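Long-range contacts in leucine aminopeptidase 1, chloroplastic (PDB 5D8N), which removes N-terminal amino acids, preferably leucine, from peptides as a magnesium-binding homohexameric metallopeptidase and also has protein-folding chaperone activity: residues Ile156-Ser160 / Glu198-Ile203; Ala141-Thr147 / Ile190-Gly194; Val268-Ala272 / Cys356-Ser361; Met365-Asp369 / Glu380-Thr384. The protein carries 1 engineered substitution. One frame throughout, in Å; residues are numbered along the deposited sequence. Where two conformers were deposited one is given.

Interaction 1. Residues Ile156-Ser160 / Glu198-Ile203; sequences INSAS and EIERKI
The helical turns Ile156-Ser160 and Glu198-Ile203 run side by side in roughly the same direction, their axes 8.8 Å apart and crossing at -37°, with Ile156 opposite Ile199 and Ser160 opposite Ile203. This is helix-helix packing without hydrogen bonds across it: helix 152-170 rests on the start of helix 197-221, which as in other M17 peptidases probably leads from the N-terminal domain into the catalytic one. Ile156 is the central side chain and uses three carbons on three residues. CG1 lies on Ile199 CB at 3.8 Å, CD1 reaches across the end of the Glu198 chain, and CG2 presses on Lys202 CB at 3.5 Å, closer than usual for two carbons. One turn on, Ala159 CB touches Ile199 CD1 at 3.7 Å, while Ile199 and Ile203 also pack on Ala34 of strand 31-35. Lys202 bends after CG (chi2 76°), which lays its aliphatic part across Ile156 and Ser160 and carries its amino end toward Asn157. An alanine here would keep the CB contact with Ile156 but is likely to leave Ser160 CB and OG without the methylenes that cover them, and Asn157 OD1 without its neighbour CE. Asn157 OD1 is met by carbon more closely than by nitrogen, lying 3.4 Å from Lys202 CE but 3.9 Å from Lys202 NZ.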
loop_
_atom_site.group_PDB
_atom_site.type_symbol
_atom_site.label_atom_id
_atom_site.label_comp_id
_atom_site.label_asym_id
_atom_site.label_seq_id
_atom_site.Cartn_x
_atom_site.Cartn_y
_atom_site.Cartn_z
ATOM N N ILE A 156 38.207 35.691 19.380
ATOM C CA ILE A 156 37.067 35.878 20.256
ATOM C C ILE A 156 35.899 35.033 19.746
ATOM O O ILE A 156 35.231 34.382 20.550
ATOM C CB ILE A 156 36.701 37.365 20.397
ATOM C CG1 ILE A 156 37.708 38.049 21.334
ATOM C CG2 ILE A 156 35.297 37.544 20.938
ATOM C CD1 ILE A 156 37.643 39.562 21.308
ATOM N N ASN A 157 35.639 35.081 18.444
ATOM C CA ASN A 157 34.504 34.377 17.862
ATOM C C ASN A 157 34.700 32.867 17.915
ATOM O O ASN A 157 33.760 32.142 18.195
ATOM C CB ASN A 157 34.296 34.812 16.406
ATOM C CG ASN A 157 33.774 36.236 16.279
ATOM O OD1 ASN A 157 33.232 36.814 17.223
ATOM N ND2 ASN A 157 33.863 36.778 15.069
ATOM N N SER A 158 35.941 32.413 17.770
ATOM C CA SER A 158 36.246 30.996 17.955
ATOM C C SER A 158 36.027 30.557 19.408
ATOM O O SER A 158 35.466 29.511 19.663
ATOM C CB SER A 158 37.679 30.658 17.549
ATOM O OG SER A 158 37.806 30.852 16.159
ATOM N N ALA A 159 36.374 31.414 20.353
ATOM C CA ALA A 159 36.230 31.073 21.750
ATOM C C ALA A 159 34.761 30.904 22.073
ATOM O O ALA A 159 34.392 29.979 22.790
ATOM C CB ALA A 159 36.847 32.147 22.643
ATOM N N SER A 160 33.917 31.817 21.598
ATOM C CA SER A 160 32.502 31.755 21.937
ATOM C C SER A 160 31.785 30.579 21.266
ATOM O O SER A 160 30.894 29.958 21.854
ATOM C CB SER A 160 31.784 33.059 21.629
ATOM O OG SER A 160 31.723 33.264 20.241
ATOM N N GLU A 198 36.236 41.858 26.632
ATOM C CA GLU A 198 35.572 41.646 25.351
ATOM C C GLU A 198 35.291 40.152 25.121
ATOM O O GLU A 198 34.211 39.791 24.655
ATOM C CB GLU A 198 36.395 42.226 24.201
ATOM C CG GLU A 198 35.611 42.388 22.908
ATOM C CD GLU A 198 36.410 42.993 21.757
ATOM O OE1 GLU A 198 37.502 43.567 21.986
ATOM O OE2 GLU A 198 35.914 42.935 20.608
ATOM N N ILE A 199 36.306 39.311 25.314
ATOM C CA ILE A 199 36.159 37.881 25.056
ATOM C C ILE A 199 35.202 37.270 26.070
ATOM O O ILE A 199 34.311 36.520 25.688
ATOM C CB ILE A 199 37.508 37.137 25.051
ATOM C CG1 ILE A 199 37.297 35.710 24.526
ATOM C CG2 ILE A 199 38.145 37.125 26.432
ATOM C CD1 ILE A 199 38.575 34.969 24.208
ATOM N N GLU A 200 35.173 37.837 27.268
ATOM C CA GLU A 200 34.198 37.432 28.266
ATOM C C GLU A 200 32.757 37.827 27.942
ATOM O O GLU A 200 31.837 37.030 28.190
ATOM C CB GLU A 200 34.580 37.914 29.664
ATOM C CG GLU A 200 35.859 37.281 30.203
ATOM C CD GLU A 200 35.813 35.761 30.363
ATOM O OE1 GLU A 200 34.730 35.178 30.618
ATOM O OE2 GLU A 200 36.916 35.186 30.524
ATOM N N ARG A 201 32.564 39.005 27.351
ATOM C CA ARG A 201 31.245 39.414 26.862
ATOM C C ARG A 201 30.742 38.454 25.782
ATOM O O ARG A 201 29.548 38.150 25.704
ATOM C CB ARG A 201 31.228 40.851 26.321
ATOM C CG ARG A 201 31.205 41.911 27.422
ATOM C CD ARG A 201 30.870 43.313 26.903
ATOM N NE ARG A 201 31.874 43.839 25.973
ATOM C CZ ARG A 201 32.988 44.470 26.347
ATOM N NH1 ARG A 201 33.282 44.605 27.638
ATOM N NH2 ARG A 201 33.847 44.882 25.427
ATOM N N LYS A 202 31.637 38.049 24.896
ATOM C CA LYS A 202 31.239 37.198 23.793
ATOM C C LYS A 202 30.874 35.795 24.291
ATOM O O LYS A 202 29.918 35.179 23.818
ATOM C CB LYS A 202 32.370 37.119 22.777
ATOM C CG LYS A 202 31.919 36.575 21.426
ATOM C CD LYS A 202 31.153 37.591 20.589
ATOM C CE LYS A 202 30.538 36.919 19.365
ATOM N NZ LYS A 202 29.745 37.860 18.521
ATOM N N ILE A 203 31.611 35.314 25.278
ATOM C CA ILE A 203 31.329 34.038 25.887
ATOM C C ILE A 203 29.966 34.107 26.564
ATOM O O ILE A 203 29.199 33.150 26.492
ATOM C CB ILE A 203 32.436 33.607 26.870
ATOM C CG1 ILE A 203 33.695 33.206 26.096
ATOM C CG2 ILE A 203 31.992 32.469 27.778
ATOM C CD1 ILE A 203 34.924 33.091 26.973
#

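Interaction 2. Residues Ala141-Thr147 / Ile190-Gly194; sequences AVALAST and ILGLG
Val142 and Ile190 form a parallel beta bridge between neighbouring strands, 139-144 and 187-191, inside the mixed sheet of the N-terminal domain. Their CA atoms are 5.1 Å apart, and the direct bond across the contact runs from Leu191 N to Val142 O at 3.0 Å, with an N-H...O angle of 166°. Val142 and Ile190 share one face of the sheet, where helix 152-170 meets Val142 through Ile162 and Ile190 through Ala159, and helix 119-134 adds Leu124 and Ala128 against Val142. On the other face Ala141 CB touches Leu191 CD1 at 4.0 Å, and both residues pack on Trp42.

Beyond the bridge the backbones part, and water replaces direct pairing. One molecule accepts from Leu144 N and donates to Leu191 O at 2.7 Å, linking the strands by a single solvent step. Another joins Thr147 OG1 to Gly192 O, at 2.8 Å from the hydroxyl. Gly192 turns the chain with positive phi (84°), a backbone shape that glycine adopts readily. The following Leu193, its CG anti to the carbonyl carbon (chi1 -66°), reaches back to the first segment with CD2: this methyl meets Leu144 CD1 at 4.0 Å, the two chains crossing at about a right angle, and Thr147 CG2 at 3.7 Å. Two adjacent parallel strands with helix 152-170 between them in the chain make a beta-alpha-beta crossover, a unit of the three-layered alpha/beta fold to which the macro-like N-terminal domain of M17 peptidases belongs.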
loop_
_atom_site.group_PDB
_atom_site.type_symbol
_atom_site.label_atom_id
_atom_site.label_comp_id
_atom_site.label_asym_id
_atom_site.label_seq_id
_atom_site.Cartn_x
_atom_site.Cartn_y
_atom_site.Cartn_z
ATOM N N ALA A 141 39.860 22.001 29.494
ATOM C CA ALA A 141 40.351 23.156 28.761
ATOM C C ALA A 141 40.282 22.828 27.288
ATOM O O ALA A 141 40.507 21.694 26.889
ATOM C CB ALA A 141 41.801 23.433 29.146
ATOM N N VAL A 142 40.186 23.871 26.491
ATOM C CA VAL A 142 40.246 23.737 25.056
ATOM C C VAL A 142 41.159 24.810 24.523
ATOM O O VAL A 142 41.056 25.982 24.912
ATOM C CB VAL A 142 38.855 23.900 24.407
ATOM C CG1 VAL A 142 38.941 23.768 22.895
ATOM C CG2 VAL A 142 37.893 22.864 24.952
ATOM N N ALA A 143 41.903 24.414 23.502
ATOM C CA ALA A 143 42.759 25.323 22.750
ATOM C C ALA A 143 42.865 24.908 21.279
ATOM O O ALA A 143 42.610 23.752 20.936
ATOM C CB ALA A 143 44.142 25.285 23.383
ATOM N N LEU A 144 43.300 25.825 20.424
ATOM C CA LEU A 144 43.674 25.507 19.039
ATOM C C LEU A 144 45.156 25.226 18.934
ATOM O O LEU A 144 45.956 25.864 19.602
ATOM C CB LEU A 144 43.346 26.660 18.085
ATOM C CG LEU A 144 41.893 27.114 18.115
ATOM C CD1 LEU A 144 41.647 28.215 17.102
ATOM C CD2 LEU A 144 40.970 25.933 17.839
ATOM N N ALA A 145 45.539 24.275 18.094
ATOM C CA ALA A 145 46.951 23.982 17.920
ATOM C C ALA A 145 47.639 25.168 17.272
ATOM O O ALA A 145 48.832 25.380 17.494
ATOM C CB ALA A 145 47.160 22.739 17.080
ATOM N N SER A 146 46.912 25.932 16.464
ATOM C CA SER A 146 47.495 27.143 15.905
ATOM C C SER A 146 46.500 28.294 15.809
ATOM O O SER A 146 45.359 28.137 15.373
ATOM C CB SER A 146 48.162 26.879 14.551
ATOM O OG SER A 146 47.219 26.434 13.595
ATOM N N THR A 147 46.967 29.450 16.272
ATOM C CA THR A 147 46.275 30.729 16.122
ATOM C C THR A 147 47.027 31.745 15.246
ATOM O O THR A 147 46.639 32.914 15.201
ATOM C CB THR A 147 46.044 31.356 17.517
ATOM O OG1 THR A 147 47.301 31.515 18.199
ATOM C CG2 THR A 147 45.123 30.450 18.374
ATOM N N ILE A 190 39.089 28.253 28.348
ATOM C CA ILE A 190 39.464 28.441 26.974
ATOM C C ILE A 190 40.804 29.163 26.927
ATOM O O ILE A 190 40.956 30.261 27.464
ATOM C CB ILE A 190 38.371 29.232 26.240
ATOM C CG1 ILE A 190 37.050 28.451 26.304
ATOM C CG2 ILE A 190 38.768 29.462 24.787
ATOM C CD1 ILE A 190 35.869 29.230 25.769
ATOM N N LEU A 191 41.748 28.564 26.216
ATOM C CA LEU A 191 43.140 28.994 26.239
ATOM C C LEU A 191 43.618 29.430 24.859
ATOM O O LEU A 191 43.109 28.981 23.823
ATOM C CB LEU A 191 44.049 27.862 26.724
ATOM C CG LEU A 191 43.662 27.136 28.016
ATOM C CD1 LEU A 191 44.686 26.046 28.335
ATOM C CD2 LEU A 191 43.518 28.111 29.175
ATOM N N GLY A 192 44.536 30.393 24.875
ATOM C CA GLY A 192 45.257 30.805 23.674
ATOM C C GLY A 192 44.520 31.823 22.819
ATOM O O GLY A 192 44.942 32.071 21.691
ATOM N N LEU A 193 43.303 32.196 23.217
ATOM C CA LEU A 193 42.462 32.958 22.316
ATOM C C LEU A 193 42.189 34.368 22.856
ATOM O O LEU A 193 41.393 35.105 22.268
ATOM C CB LEU A 193 41.144 32.223 22.031
ATOM C CG LEU A 193 41.248 30.901 21.265
ATOM C CD1 LEU A 193 39.902 30.183 21.179
ATOM C CD2 LEU A 193 41.796 31.113 19.860
ATOM N N GLY A 194 42.850 34.738 23.948
ATOM C CA GLY A 194 42.723 36.077 24.513
ATOM C C GLY A 194 42.064 36.039 25.875
ATOM O O GLY A 194 41.591 34.988 26.307
HETATM O O HOH W 1 44.032 28.366 21.391
HETATM O O HOH W 2 47.652 31.486 20.955
#

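Interaction 3. Residues Val268-Ala272 / Cys356-Ser361; sequences VAAAA and CENMIS
Val268-Ala272, the last residues of helix 263-269 and the loop that follows, lies along the end of strand 347-358 and the extended loop after it, with CA atoms 5.6 Å apart at Ala269 and Cys356 and 5.1 Å apart at Ala271 and Ser361. The small alanines are consistent with this close approach. Ala269 CB sits on Cys356 CB at 3.8 Å, Val268 CG1 faces Cys356 SG, and Ala272 CB lies against Met359 CG. A water sits between the backbones, donating to Val268 O and to Glu357 O, each at 2.7 Å, and accepting from Met359 N and, weakly, from Ala272 N. The strand belongs to the central sheet of the catalytic alpha/beta domain, and its last residues border the metal site: Asn358 ND2 bonds Asp305, a magnesium ligand. Glu357, beside Ala272, sends OE1 to a salt bridge with Arg366 of a neighbouring subunit. Past the strand, Ser361 holds OG between its backbone N and carbonyl carbon (chi1 75°), from where OG donates to Ala271 O at 2.7 Å, in the carbonyl plane and on a lone pair (C=O...O angle 111°); the same hydroxyl bonds Glu363 N. Without the hydroxyl, as with a valine here, Ala271 O and Glu363 N are likely to lose a shared partner.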
loop_
_atom_site.group_PDB
_atom_site.type_symbol
_atom_site.label_atom_id
_atom_site.label_comp_id
_atom_site.label_asym_id
_atom_site.label_seq_id
_atom_site.Cartn_x
_atom_site.Cartn_y
_atom_site.Cartn_z
ATOM N N VAL A 268 -9.030 23.940 14.453
ATOM C CA VAL A 268 -8.030 22.900 14.694
ATOM C C VAL A 268 -8.066 22.496 16.145
ATOM O O VAL A 268 -8.020 21.322 16.472
ATOM C CB VAL A 268 -6.607 23.416 14.361
ATOM C CG1 VAL A 268 -5.569 22.366 14.720
ATOM C CG2 VAL A 268 -6.503 23.733 12.875
ATOM N N ALA A 269 -8.214 23.478 17.018
ATOM C CA ALA A 269 -8.235 23.243 18.464
ATOM C C ALA A 269 -9.507 22.568 19.027
ATOM O O ALA A 269 -9.511 22.087 20.152
ATOM C CB ALA A 269 -8.009 24.560 19.185
ATOM N N ALA A 270 -10.580 22.544 18.247
ATOM C CA ALA A 270 -11.904 22.215 18.762
ATOM C C ALA A 270 -11.993 20.786 19.302
ATOM O O ALA A 270 -12.681 20.529 20.287
ATOM C CB ALA A 270 -12.956 22.429 17.674
ATOM N N ALA A 271 -11.277 19.852 18.690
ATOM C CA ALA A 271 -11.406 18.453 19.137
ATOM C C ALA A 271 -10.897 18.295 20.573
ATOM O O ALA A 271 -11.452 17.499 21.345
ATOM C CB ALA A 271 -10.646 17.514 18.206
ATOM N N ALA A 272 -9.824 19.018 20.898
ATOM C CA ALA A 272 -9.039 18.784 22.106
ATOM C C ALA A 272 -9.670 19.487 23.297
ATOM O O ALA A 272 -9.161 20.506 23.780
ATOM C CB ALA A 272 -7.617 19.267 21.912
ATOM N N CYS A 356 -2.059 24.683 20.552
ATOM C CA CYS A 356 -3.178 23.767 20.694
ATOM C C CYS A 356 -2.665 22.357 20.440
ATOM O O CYS A 356 -1.525 22.167 20.035
ATOM C CB CYS A 356 -4.296 24.099 19.699
ATOM S SG CYS A 356 -3.796 24.009 17.959
ATOM N N GLU A 357 -3.499 21.363 20.717
ATOM C CA GLU A 357 -3.231 20.016 20.248
ATOM C C GLU A 357 -4.327 19.585 19.296
ATOM O O GLU A 357 -5.451 20.067 19.364
ATOM C CB GLU A 357 -3.015 19.014 21.389
ATOM C CG GLU A 357 -4.182 18.812 22.321
ATOM C CD GLU A 357 -3.983 17.714 23.339
ATOM O OE1 GLU A 357 -2.874 17.121 23.423
ATOM O OE2 GLU A 357 -5.033 17.302 23.897
ATOM N N ASN A 358 -3.900 18.887 18.252
ATOM C CA ASN A 358 -4.796 18.454 17.194
ATOM C C ASN A 358 -5.241 17.013 17.452
ATOM O O ASN A 358 -4.489 16.072 17.191
ATOM C CB ASN A 358 -4.102 18.578 15.832
ATOM C CG ASN A 358 -4.982 18.082 14.692
ATOM O OD1 ASN A 358 -6.166 17.824 14.889
ATOM N ND2 ASN A 358 -4.379 17.859 13.525
ATOM N N MET A 359 -6.430 16.868 18.013
ATOM C CA MET A 359 -6.955 15.593 18.465
ATOM C C MET A 359 -8.178 15.142 17.642
ATOM O O MET A 359 -8.591 15.793 16.681
ATOM C CB MET A 359 -7.363 15.704 19.937
ATOM C CG MET A 359 -6.222 16.025 20.883
ATOM S SD MET A 359 -5.039 14.677 21.082
ATOM C CE MET A 359 -5.711 13.828 22.500
ATOM N N ILE A 360 -8.720 13.993 18.036
ATOM C CA ILE A 360 -9.902 13.403 17.421
ATOM C C ILE A 360 -10.982 13.174 18.473
ATOM O O ILE A 360 -10.749 12.501 19.491
ATOM C CB ILE A 360 -9.529 12.048 16.794
ATOM C CG1 ILE A 360 -8.567 12.279 15.627
ATOM C CG2 ILE A 360 -10.783 11.340 16.326
ATOM C CD1 ILE A 360 -7.856 11.027 15.171
ATOM N N SER A 361 -12.149 13.760 18.218
ATOM C CA SER A 361 -13.274 13.673 19.147
ATOM C C SER A 361 -14.546 14.132 18.458
ATOM O O SER A 361 -14.530 14.624 17.326
ATOM C CB SER A 361 -13.042 14.574 20.363
ATOM O OG SER A 361 -13.250 15.938 20.026
HETATM O O HOH W 3 -7.919 19.507 18.440
#

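Interaction 4. Residues Met365-Asp369 / Glu380-Thr384; sequences MRPGD and EVNNT
Gly368 and Asp369 face Val381 through two backbone bonds: Gly368 N donates to Val381 O at 2.7 Å, and Val381 N to Asp369 O at 2.9 Å. Two consecutive residues opposite one, the first a glycine with positive phi (91°), fit a G1 beta bulge, here where the chain enters strand 370-372 and leaves strand 378-380. Side chains meet beside these bonds. Met365, extended with CG anti to the backbone N (chi1 176°), carries SD to Val381 CG2, and the two meet tip to tip at 3.8 Å. Thr384 CG2 crosses Pro367 obliquely, 3.7 Å from Pro367 N. A water bridges Gly368 O and Glu380 OE2.

Behind the bulge, Arg366-Asp369 forms a type II turn, with Pro367 and Gly368 at its corners and Asp369 N bonded to Arg366 O. Asp369 then folds its carboxylate back onto the first residue of the turn. OD2 receives Arg366 N at 2.8 Å and Arg366 NH2 at 3.0 Å, from opposite faces of the carboxylate; OD1 takes Arg366 NE at 3.1 Å through its syn lone pair, nearly in the guanidinium plane. This side-on, two-nitrogen grip leaves Arg366 NH1 for a salt bridge with Glu357 of a neighbouring subunit, where Lys323 also pairs with Glu380 OE2. One arginine is thus shared between an intrachain and an intersubunit carboxylate and would probably ease the repulsion between them, while Asp369 fixes how the guanidinium is turned toward the other subunit.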
loop_
_atom_site.group_PDB
_atom_site.type_symbol
_atom_site.label_atom_id
_atom_site.label_comp_id
_atom_site.label_asym_id
_atom_site.label_seq_id
_atom_site.Cartn_x
_atom_site.Cartn_y
_atom_site.Cartn_z
ATOM N N MET A 365 -13.031 19.062 14.149
ATOM C CA MET A 365 -13.170 19.400 12.733
ATOM C C MET A 365 -13.109 18.137 11.872
ATOM O O MET A 365 -12.371 17.221 12.178
ATOM C CB MET A 365 -12.065 20.376 12.330
ATOM C CG MET A 365 -12.044 20.740 10.863
ATOM S SD MET A 365 -10.922 22.108 10.493
ATOM C CE MET A 365 -9.369 21.489 11.093
ATOM N N ARG A 366 -13.926 18.078 10.826
ATOM C CA ARG A 366 -13.931 16.970 9.887
ATOM C C ARG A 366 -13.191 17.373 8.627
ATOM O O ARG A 366 -13.263 18.523 8.238
ATOM C CB ARG A 366 -15.378 16.620 9.512
ATOM C CG ARG A 366 -16.279 16.144 10.651
ATOM C CD ARG A 366 -17.699 16.656 10.463
ATOM N NE ARG A 366 -17.742 18.085 10.720
ATOM C CZ ARG A 366 -18.045 18.630 11.892
ATOM N NH1 ARG A 366 -18.720 17.924 12.788
ATOM N NH2 ARG A 366 -17.673 19.886 12.150
ATOM N N PRO A 367 -12.663 16.401 7.876
ATOM C CA PRO A 367 -12.200 16.733 6.550
ATOM C C PRO A 367 -13.366 17.276 5.753
ATOM O O PRO A 367 -14.457 16.718 5.865
ATOM C CB PRO A 367 -11.691 15.394 5.984
ATOM C CG PRO A 367 -12.158 14.333 6.905
ATOM C CD PRO A 367 -12.416 14.990 8.223
ATOM N N GLY A 368 -13.109 18.246 4.875
ATOM C CA GLY A 368 -14.164 18.894 4.081
ATOM C C GLY A 368 -14.768 20.136 4.727
ATOM O O GLY A 368 -15.413 20.958 4.072
ATOM N N ASP A 369 -14.609 20.268 6.036
ATOM C CA ASP A 369 -15.128 21.432 6.731
ATOM C C ASP A 369 -14.569 22.707 6.106
ATOM O O ASP A 369 -13.430 22.729 5.632
ATOM C CB ASP A 369 -14.768 21.414 8.222
ATOM C CG ASP A 369 -15.643 20.463 9.034
ATOM O OD1 ASP A 369 -16.553 19.812 8.484
ATOM O OD2 ASP A 369 -15.449 20.414 10.265
ATOM N N GLU A 380 -11.217 25.472 2.692
ATOM C CA GLU A 380 -11.750 24.121 2.660
ATOM C C GLU A 380 -10.683 23.128 3.086
ATOM O O GLU A 380 -9.605 23.053 2.502
ATOM C CB GLU A 380 -12.252 23.741 1.269
ATOM C CG GLU A 380 -12.749 22.301 1.189
ATOM C CD GLU A 380 -13.224 21.910 -0.202
ATOM O OE1 GLU A 380 -12.792 22.521 -1.224
ATOM O OE2 GLU A 380 -14.117 21.032 -0.206
ATOM N N VAL A 381 -10.958 22.408 4.159
ATOM C CA VAL A 381 -9.917 21.589 4.757
ATOM C C VAL A 381 -9.965 20.231 4.080
ATOM O O VAL A 381 -10.628 19.328 4.553
ATOM C CB VAL A 381 -10.077 21.513 6.289
ATOM C CG1 VAL A 381 -9.001 20.622 6.887
ATOM C CG2 VAL A 381 -9.987 22.899 6.893
ATOM N N ASN A 382 -9.256 20.078 2.974
ATOM C CA ASN A 382 -9.278 18.816 2.247
ATOM C C ASN A 382 -8.364 17.767 2.878
ATOM O O ASN A 382 -8.476 16.585 2.541
ATOM C CB ASN A 382 -8.908 18.998 0.774
ATOM C CG ASN A 382 -7.487 19.508 0.599
ATOM O OD1 ASN A 382 -7.091 20.476 1.236
ATOM N ND2 ASN A 382 -6.781 18.980 -0.385
ATOM N N ASN A 383 -7.481 18.181 3.785
ATOM C CA ASN A 383 -6.562 17.227 4.401
ATOM C C ASN A 383 -6.306 17.588 5.861
ATOM O O ASN A 383 -5.653 18.598 6.143
ATOM C CB ASN A 383 -5.246 17.235 3.627
ATOM C CG ASN A 383 -4.239 16.226 4.140
ATOM O OD1 ASN A 383 -4.577 15.219 4.747
ATOM N ND2 ASN A 383 -2.977 16.504 3.882
ATOM N N THR A 384 -6.777 16.738 6.769
ATOM C CA THR A 384 -6.630 16.961 8.202
ATOM C C THR A 384 -5.243 16.653 8.778
ATOM O O THR A 384 -4.962 16.981 9.930
ATOM C CB THR A 384 -7.676 16.173 9.015
ATOM O OG1 THR A 384 -7.597 14.789 8.667
ATOM C CG2 THR A 384 -9.087 16.724 8.732
HETATM O O HOH W 4 -16.084 20.656 1.433
#

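In the fold
Interactions 1 and 2 share helix 152-170: interaction 1 packs it on helix 197-221, and in the chain it connects the two strands of interaction 2, with Ala159 O touching Ile190 CD1 at 3.4 Å. Both are largely buried and no other subunit touches them; one is mainly aliphatic, the other a single direct strand bond followed by water bridges. Interactions 3 and 4 lie in the catalytic domain, on the other side of the chain's centre, their centres 13 Å apart. Interaction 3 is buried, interaction 4 only partly, and both border magnesium ligands and neighbouring subunits. Hydroxyl and water links accompany their packing, with charged links to other subunits.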